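Local structure of uncharacterized protein (Staphylococcus aureus subsp. aureus Mu50, 4QPV) at residues K149-A161 with V221-T233. The protein is of unknown function, a DUF1672 family member whose unique fold is built on a kinked-helix-beta-beta-beta repeat. Sequence-based numbering, arbitrary orientation.
Sequences KSKYKYTGYTENA and VVTTLFSTKDNFT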
ATOM      1  N   LYS A 149      19.171  -4.563   7.275  1.00 24.42           N
ATOM      2  CA  LYS A 149      18.618  -3.759   8.355  0.50 23.51           C
ATOM      3  C   LYS A 149      19.644  -3.563   9.500  1.00 28.68           C
ATOM      4  O   LYS A 149      19.664  -2.474  10.077  1.00 28.45           O
ATOM      5  CB  LYS A 149      17.251  -4.289   8.842  0.50 24.30           C
ATOM      6  CG  LYS A 149      17.214  -5.662   9.483  0.50 28.97           C
ATOM      7  CD  LYS A 149      15.762  -6.125   9.646  0.50 34.47           C
ATOM      8  CE  LYS A 149      15.224  -6.008  11.056  0.50 47.69           C
ATOM      9  NZ  LYS A 149      15.721  -7.106  11.933  0.50 51.64           N
ATOM     10  N   SER A 150      20.498  -4.556   9.806  1.00 26.24           N
ATOM     11  CA  SER A 150      21.500  -4.381  10.856  1.00 27.08           C
ATOM     12  C   SER A 150      22.622  -3.423  10.429  1.00 31.63           C
ATOM     13  O   SER A 150      22.942  -2.486  11.175  1.00 31.82           O
ATOM     14  CB  SER A 150      22.082  -5.729  11.287  1.00 30.56           C
ATOM     15  OG  SER A 150      23.127  -5.496  12.212  1.00 36.71           O
ATOM     16  N   LYS A 151      23.205  -3.653   9.241  1.00 28.02           N
ATOM     17  CA  LYS A 151      24.314  -2.852   8.733  1.00 28.11           C
ATOM     18  C   LYS A 151      23.932  -1.360   8.630  1.00 30.08           C
ATOM     19  O   LYS A 151      24.729  -0.523   9.041  1.00 29.48           O
ATOM     20  CB  LYS A 151      24.780  -3.369   7.358  1.00 28.92           C
ATOM     21  CG  LYS A 151      26.060  -2.674   6.870  1.00 36.26           C
ATOM     22  CD  LYS A 151      26.460  -3.054   5.463  1.00 38.28           C
ATOM     23  CE  LYS A 151      27.784  -2.408   5.106  1.00 52.29           C
ATOM     24  NZ  LYS A 151      28.088  -2.546   3.654  1.00 61.75           N
ATOM     25  N   TYR A 152      22.753  -1.045   8.065  1.00 26.35           N
ATOM     26  CA  TYR A 152      22.337   0.348   7.851  1.00 26.31           C
ATOM     27  C   TYR A 152      21.373   0.869   8.913  1.00 28.72           C
ATOM     28  O   TYR A 152      20.828   1.973   8.774  1.00 25.35           O
ATOM     29  CB  TYR A 152      21.791   0.544   6.438  1.00 26.73           C
ATOM     30  CG  TYR A 152      22.884   0.347   5.406  1.00 27.70           C
ATOM     31  CD1 TYR A 152      23.939   1.254   5.292  1.00 29.93           C
ATOM     32  CD2 TYR A 152      22.899  -0.780   4.584  1.00 29.07           C
ATOM     33  CE1 TYR A 152      24.965   1.060   4.368  1.00 30.85           C
ATOM     34  CE2 TYR A 152      23.932  -0.996   3.668  1.00 30.45           C
ATOM     35  CZ  TYR A 152      24.958  -0.070   3.557  1.00 35.05           C
ATOM     36  OH  TYR A 152      25.961  -0.279   2.645  1.00 35.41           O
ATOM     37  N   LYS A 153      21.266   0.121  10.028  1.00 25.15           N
ATOM     38  CA  LYS A 153      20.584   0.520  11.248  1.00 24.20           C
ATOM     39  C   LYS A 153      19.157   1.035  11.006  1.00 25.56           C
ATOM     40  O   LYS A 153      18.860   2.212  11.253  1.00 24.57           O
ATOM     41  CB  LYS A 153      21.423   1.598  11.971  1.00 24.63           C
ATOM     42  CG  LYS A 153      22.822   1.114  12.372  1.00 32.20           C
ATOM     43  CD  LYS A 153      23.635   2.228  12.984  1.00 32.94           C
ATOM     44  CE  LYS A 153      25.014   1.779  13.456  1.00 40.39           C
ATOM     45  NZ  LYS A 153      25.898   1.400  12.327  1.00 46.30           N
ATOM     46  N   TYR A 154      18.283   0.163  10.519  1.00 23.73           N
ATOM     47  CA  TYR A 154      16.891   0.541  10.295  1.00 23.17           C
ATOM     48  C   TYR A 154      15.962  -0.655  10.566  1.00 27.25           C
ATOM     49  O   TYR A 154      16.400  -1.798  10.710  1.00 25.53           O
ATOM     50  CB  TYR A 154      16.669   1.097   8.840  1.00 23.07           C
ATOM     51  CG  TYR A 154      16.937   0.092   7.730  1.00 22.36           C
ATOM     52  CD1 TYR A 154      15.990  -0.884   7.392  1.00 23.30           C
ATOM     53  CD2 TYR A 154      18.113   0.142   6.989  1.00 23.07           C
ATOM     54  CE1 TYR A 154      16.248  -1.832   6.400  1.00 20.81           C
ATOM     55  CE2 TYR A 154      18.397  -0.822   6.018  1.00 23.99           C
ATOM     56  CZ  TYR A 154      17.451  -1.789   5.707  1.00 25.68           C
ATOM     57  OH  TYR A 154      17.754  -2.720   4.744  1.00 26.49           O
ATOM     58  N   THR A 155      14.676  -0.366  10.610  1.00 23.96           N
ATOM     59  CA  THR A 155      13.568  -1.321  10.634  1.00 22.52           C
ATOM     60  C   THR A 155      12.538  -0.772   9.679  1.00 25.62           C
ATOM     61  O   THR A 155      12.602   0.402   9.297  1.00 25.26           O
ATOM     62  CB  THR A 155      12.962  -1.497  12.068  1.00 28.43           C
ATOM     63  OG1 THR A 155      12.260  -0.306  12.418  1.00 32.42           O
ATOM     64  CG2 THR A 155      13.996  -1.849  13.139  1.00 28.68           C
ATOM     65  N   GLY A 156      11.541  -1.567   9.360  1.00 23.95           N
ATOM     66  CA  GLY A 156      10.415  -1.050   8.603  1.00 23.27           C
ATOM     67  C   GLY A 156       9.266  -0.882   9.579  1.00 26.99           C
ATOM     68  O   GLY A 156       9.463  -0.907  10.798  1.00 25.41           O
ATOM     69  N   TYR A 157       8.045  -0.749   9.064  1.00 23.02           N
ATOM     70  CA  TYR A 157       6.848  -0.814   9.915  1.00 23.63           C
ATOM     71  C   TYR A 157       6.698  -2.244  10.426  1.00 26.90           C
ATOM     72  O   TYR A 157       7.295  -3.136   9.835  1.00 26.07           O
ATOM     73  CB  TYR A 157       5.632  -0.545   9.022  1.00 23.51           C
ATOM     74  CG  TYR A 157       5.268   0.887   8.745  1.00 24.09           C
ATOM     75  CD1 TYR A 157       4.562   1.642   9.685  1.00 26.34           C
ATOM     76  CD2 TYR A 157       5.431   1.426   7.470  1.00 24.70           C
ATOM     77  CE1 TYR A 157       4.127   2.937   9.394  1.00 25.27           C
ATOM     78  CE2 TYR A 157       5.002   2.716   7.168  1.00 25.22           C
ATOM     79  CZ  TYR A 157       4.342   3.461   8.126  1.00 26.43           C
ATOM     80  OH  TYR A 157       3.882   4.696   7.779  1.00 25.55           O
ATOM     81  N   THR A 158       5.843  -2.507  11.407  1.00 23.72           N
ATOM     82  CA  THR A 158       5.512  -3.887  11.760  1.00 23.65           C
ATOM     83  C   THR A 158       4.461  -4.394  10.755  1.00 25.96           C
ATOM     84  O   THR A 158       3.752  -3.587  10.120  1.00 23.15           O
ATOM     85  CB  THR A 158       4.954  -4.008  13.193  1.00 27.25           C
ATOM     86  OG1 THR A 158       3.676  -3.329  13.247  1.00 25.45           O
ATOM     87  CG2 THR A 158       5.926  -3.486  14.257  1.00 25.80           C
ATOM     88  N   GLU A 159       4.318  -5.716  10.656  1.00 22.96           N
ATOM     89  CA  GLU A 159       3.316  -6.308   9.777  0.50 22.42           C
ATOM     90  C   GLU A 159       1.907  -5.875  10.224  1.00 25.64           C
ATOM     91  O   GLU A 159       1.077  -5.552   9.372  1.00 25.70           O
ATOM     92  CB  GLU A 159       3.454  -7.845   9.752  0.50 24.53           C
ATOM     93  CG  GLU A 159       4.720  -8.315   9.055  0.50 36.52           C
ATOM     94  CD  GLU A 159       4.786  -9.802   8.755  0.50 62.96           C
ATOM     95  OE1 GLU A 159       4.156 -10.233   7.762  0.50 67.37           O
ATOM     96  OE2 GLU A 159       5.493 -10.530   9.489  0.50 50.32           O
ATOM     97  N   ASN A 160       1.635  -5.818  11.546  1.00 23.97           N
ATOM     98  CA  ASN A 160       0.306  -5.407  12.019  1.00 24.12           C
ATOM     99  C   ASN A 160      -0.002  -3.969  11.649  1.00 25.46           C
ATOM    100  O   ASN A 160      -1.123  -3.673  11.237  1.00 23.37           O
ATOM    101  CB  ASN A 160       0.164  -5.577  13.518  1.00 27.80           C
ATOM    102  CG  ASN A 160      -0.231  -6.958  13.934  1.00 50.68           C
ATOM    103  OD1 ASN A 160       0.454  -7.600  14.722  1.00 48.90           O
ATOM    104  ND2 ASN A 160      -1.343  -7.440  13.415  1.00 43.28           N
ATOM    105  N   ALA A 161       1.010  -3.081  11.765  1.00 22.62           N
ATOM    106  CA  ALA A 161       0.806  -1.673  11.424  1.00 21.80           C
ATOM    107  C   ALA A 161       0.409  -1.526   9.949  1.00 24.88           C
ATOM    108  O   ALA A 161      -0.538  -0.799   9.657  1.00 25.02           O
ATOM    109  CB  ALA A 161       2.077  -0.867  11.712  1.00 22.44           C
ATOM    110  N   VAL A 221       8.754   2.309  -6.596  1.00 28.75           N
ATOM    111  CA  VAL A 221       8.996   1.621  -5.327  1.00 28.23           C
ATOM    112  C   VAL A 221       9.620   2.659  -4.375  1.00 31.11           C
ATOM    113  O   VAL A 221      10.645   3.231  -4.716  1.00 30.56           O
ATOM    114  CB  VAL A 221       9.903   0.375  -5.466  1.00 32.20           C
ATOM    115  CG1 VAL A 221      10.248  -0.204  -4.093  1.00 31.05           C
ATOM    116  CG2 VAL A 221       9.265  -0.683  -6.355  1.00 32.37           C
ATOM    117  N   VAL A 222       8.996   2.924  -3.217  1.00 28.27           N
ATOM    118  CA  VAL A 222       9.533   3.880  -2.235  1.00 28.07           C
ATOM    119  C   VAL A 222       9.682   3.156  -0.890  1.00 26.53           C
ATOM    120  O   VAL A 222       8.697   2.628  -0.385  1.00 23.98           O
ATOM    121  CB  VAL A 222       8.655   5.177  -2.103  1.00 34.63           C
ATOM    122  CG1 VAL A 222       9.290   6.166  -1.130  1.00 34.90           C
ATOM    123  CG2 VAL A 222       8.431   5.856  -3.464  1.00 35.96           C
ATOM    124  N   THR A 223      10.885   3.145  -0.309  1.00 23.33           N
ATOM    125  CA  THR A 223      11.079   2.491   0.992  1.00 22.11           C
ATOM    126  C   THR A 223      10.485   3.349   2.136  1.00 25.46           C
ATOM    127  O   THR A 223      10.305   4.565   1.984  1.00 25.75           O
ATOM    128  CB  THR A 223      12.550   2.109   1.279  1.00 28.65           C
ATOM    129  OG1 THR A 223      13.329   3.287   1.564  1.00 28.20           O
ATOM    130  CG2 THR A 223      13.178   1.217   0.179  1.00 30.41           C
ATOM    131  N   THR A 224      10.179   2.690   3.265  1.00 22.86           N
ATOM    132  CA  THR A 224       9.619   3.308   4.482  1.00 22.35           C
ATOM    133  C   THR A 224      10.472   2.776   5.616  1.00 26.58           C
ATOM    134  O   THR A 224      10.095   1.824   6.304  1.00 25.50           O
ATOM    135  CB  THR A 224       8.106   2.983   4.650  1.00 26.78           C
ATOM    136  OG1 THR A 224       7.933   1.560   4.749  1.00 25.72           O
ATOM    137  CG2 THR A 224       7.237   3.562   3.512  1.00 26.67           C
ATOM    138  N   LEU A 225      11.690   3.311   5.731  1.00 22.78           N
ATOM    139  CA  LEU A 225      12.630   2.831   6.751  1.00 22.00           C
ATOM    140  C   LEU A 225      12.703   3.778   7.939  1.00 24.70           C
ATOM    141  O   LEU A 225      12.640   4.997   7.792  1.00 26.44           O
ATOM    142  CB  LEU A 225      14.031   2.634   6.155  1.00 21.57           C
ATOM    143  CG  LEU A 225      14.092   1.805   4.859  1.00 21.73           C
ATOM    144  CD1 LEU A 225      15.537   1.691   4.366  1.00 21.81           C
ATOM    145  CD2 LEU A 225      13.458   0.391   5.058  1.00 21.74           C
ATOM    146  N   PHE A 226      12.841   3.193   9.119  1.00 21.33           N
ATOM    147  CA  PHE A 226      12.936   3.926  10.378  1.00 21.92           C
ATOM    148  C   PHE A 226      14.313   3.669  10.989  1.00 26.31           C
ATOM    149  O   PHE A 226      14.655   2.521  11.307  1.00 24.56           O
ATOM    150  CB  PHE A 226      11.808   3.477  11.320  1.00 23.41           C
ATOM    151  CG  PHE A 226      10.418   3.703  10.770  1.00 24.52           C
ATOM    152  CD1 PHE A 226       9.819   2.757   9.930  1.00 23.84           C
ATOM    153  CD2 PHE A 226       9.700   4.854  11.096  1.00 26.20           C
ATOM    154  CE1 PHE A 226       8.523   2.959   9.436  1.00 24.56           C
ATOM    155  CE2 PHE A 226       8.374   5.017  10.662  1.00 27.43           C
ATOM    156  CZ  PHE A 226       7.799   4.071   9.831  1.00 24.94           C
ATOM    157  N   SER A 227      15.121   4.728  11.141  1.00 24.38           N
ATOM    158  CA  SER A 227      16.438   4.582  11.746  1.00 23.90           C
ATOM    159  C   SER A 227      16.336   4.006  13.172  1.00 28.76           C
ATOM    160  O   SER A 227      15.385   4.316  13.891  1.00 28.35           O
ATOM    161  CB  SER A 227      17.142   5.932  11.802  1.00 25.55           C
ATOM    162  OG  SER A 227      18.410   5.805  12.416  1.00 27.82           O
ATOM    163  N   THR A 228      17.318   3.204  13.586  1.00 24.81           N
ATOM    164  CA  THR A 228      17.371   2.696  14.963  1.00 26.67           C
ATOM    165  C   THR A 228      18.287   3.600  15.809  1.00 30.82           C
ATOM    166  O   THR A 228      18.465   3.339  16.999  1.00 32.46           O
ATOM    167  CB  THR A 228      17.822   1.219  15.033  1.00 30.01           C
ATOM    168  OG1 THR A 228      19.126   1.107  14.479  1.00 29.41           O
ATOM    169  CG2 THR A 228      16.856   0.263  14.328  1.00 30.65           C
ATOM    170  N   LYS A 229      18.866   4.655  15.205  1.00 28.99           N
ATOM    171  CA  LYS A 229      19.719   5.627  15.920  1.00 29.69           C
ATOM    172  C   LYS A 229      18.894   6.457  16.886  1.00 36.96           C
ATOM    173  O   LYS A 229      17.853   6.976  16.495  1.00 36.10           O
ATOM    174  CB  LYS A 229      20.423   6.606  14.958  1.00 29.71           C
ATOM    175  CG  LYS A 229      21.357   5.971  13.942  1.00 28.82           C
ATOM    176  CD  LYS A 229      21.906   7.050  13.024  1.00 32.91           C
ATOM    177  CE  LYS A 229      22.909   6.512  12.037  1.00 29.59           C
ATOM    178  NZ  LYS A 229      23.518   7.613  11.241  1.00 30.45           N
ATOM    179  N   ASP A 230      19.396   6.662  18.112  1.00 37.82           N
ATOM    180  CA  ASP A 230      18.703   7.528  19.074  1.00 39.83           C
ATOM    181  C   ASP A 230      18.815   8.993  18.622  1.00 43.22           C
ATOM    182  O   ASP A 230      17.929   9.791  18.903  1.00 43.87           O
ATOM    183  CB  ASP A 230      19.297   7.363  20.491  1.00 44.08           C
ATOM    184  CG  ASP A 230      19.402   5.934  21.001  1.00 62.48           C
ATOM    185  OD1 ASP A 230      18.412   5.172  20.861  1.00 63.97           O
ATOM    186  OD2 ASP A 230      20.465   5.582  21.564  1.00 70.58           O
ATOM    187  N   ASN A 231      19.872   9.312  17.859  1.00 36.76           N
ATOM    188  CA  ASN A 231      20.198  10.670  17.424  1.00 35.95           C
ATOM    189  C   ASN A 231      20.152  10.845  15.892  1.00 36.60           C
ATOM    190  O   ASN A 231      20.976  11.579  15.344  1.00 36.84           O
ATOM    191  CB  ASN A 231      21.613  11.003  17.941  1.00 35.81           C
ATOM    192  CG  ASN A 231      22.711  10.097  17.388  1.00 54.36           C
ATOM    193  OD1 ASN A 231      22.464   9.018  16.822  1.00 42.75           O
ATOM    194  ND2 ASN A 231      23.951  10.528  17.510  1.00 48.75           N
ATOM    195  N   PHE A 232      19.201  10.197  15.204  1.00 30.34           N
ATOM    196  CA  PHE A 232      19.082  10.330  13.758  1.00 28.09           C
ATOM    197  C   PHE A 232      18.959  11.784  13.315  1.00 33.74           C
ATOM    198  O   PHE A 232      18.166  12.531  13.875  1.00 33.81           O
ATOM    199  CB  PHE A 232      17.844   9.553  13.232  1.00 28.14           C
ATOM    200  CG  PHE A 232      17.479   9.832  11.788  1.00 27.84           C
ATOM    201  CD1 PHE A 232      18.037   9.083  10.754  1.00 28.64           C
ATOM    202  CD2 PHE A 232      16.592  10.855  11.459  1.00 30.47           C
ATOM    203  CE1 PHE A 232      17.688   9.327   9.427  1.00 29.53           C
ATOM    204  CE2 PHE A 232      16.256  11.110  10.126  1.00 32.81           C
ATOM    205  CZ  PHE A 232      16.817  10.354   9.118  1.00 30.29           C
ATOM    206  N   THR A 233      19.698  12.158  12.263  1.00 30.73           N
ATOM    207  CA  THR A 233      19.540  13.431  11.565  1.00 30.63           C
ATOM    208  C   THR A 233      19.693  13.144  10.079  1.00 33.87           C
ATOM    209  O   THR A 233      20.315  12.148   9.726  1.00 30.99           O
ATOM    210  CB  THR A 233      20.529  14.523  12.031  1.00 35.75           C
ATOM    211  OG1 THR A 233      21.840  14.211  11.571  1.00 34.15           O
ATOM    212  CG2 THR A 233      20.486  14.812  13.548  1.00 34.39           C
TER
HETATM  213  O   HOH W   1      19.907   4.668  10.614  1.00 26.54           O
HETATM  214  O   HOH W   2      13.516   1.603  13.975  1.00 33.25           O
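Thr155 and Phe226 form an antiparallel hydrogen-bonded pair, joining the short strand 154-155 to the end of strand 220-227. Phe226 N donates to Thr155 O at 2.8 Å, nearly straight at 168°. Thr155 N donates back to Phe226 O at 3.0 Å. Phe226 O is gripped further: a water donates to it and also hydrogen-bonds Thr155 OG1. Lys153 O accepts from Thr228 N at 3.0 Å, with the donor 51° out of the carbonyl plane. A second water lies 2.7 Å from Lys153 O and 2.6 Å from Ser227 OG, and links the two. That hydroxyl also accepts from Lys229 N, closing an ST turn where the strand ends. Thr224 O, by contrast, is buried without a partner.

On the face that carries Tyr154 and Ser227, the Tyr154 ring takes Leu225 CD1 over its centre, a CH-pi contact at 3.8 Å from the centroid; Tyr154 OH is hydrogen-bonded to Leu145 O. On the face that carries Thr155 and Phe226, the Phe226 ring turns its edge to the face of Tyr157, just past the strand, a T-shaped pair with planes at 76°. Tyr157 OH is hydrogen-bonded to Pro274 O. Three backbone bonds thus set the register, and the waters give two of their acceptors, Lys153 O and Phe226 O, a further partner.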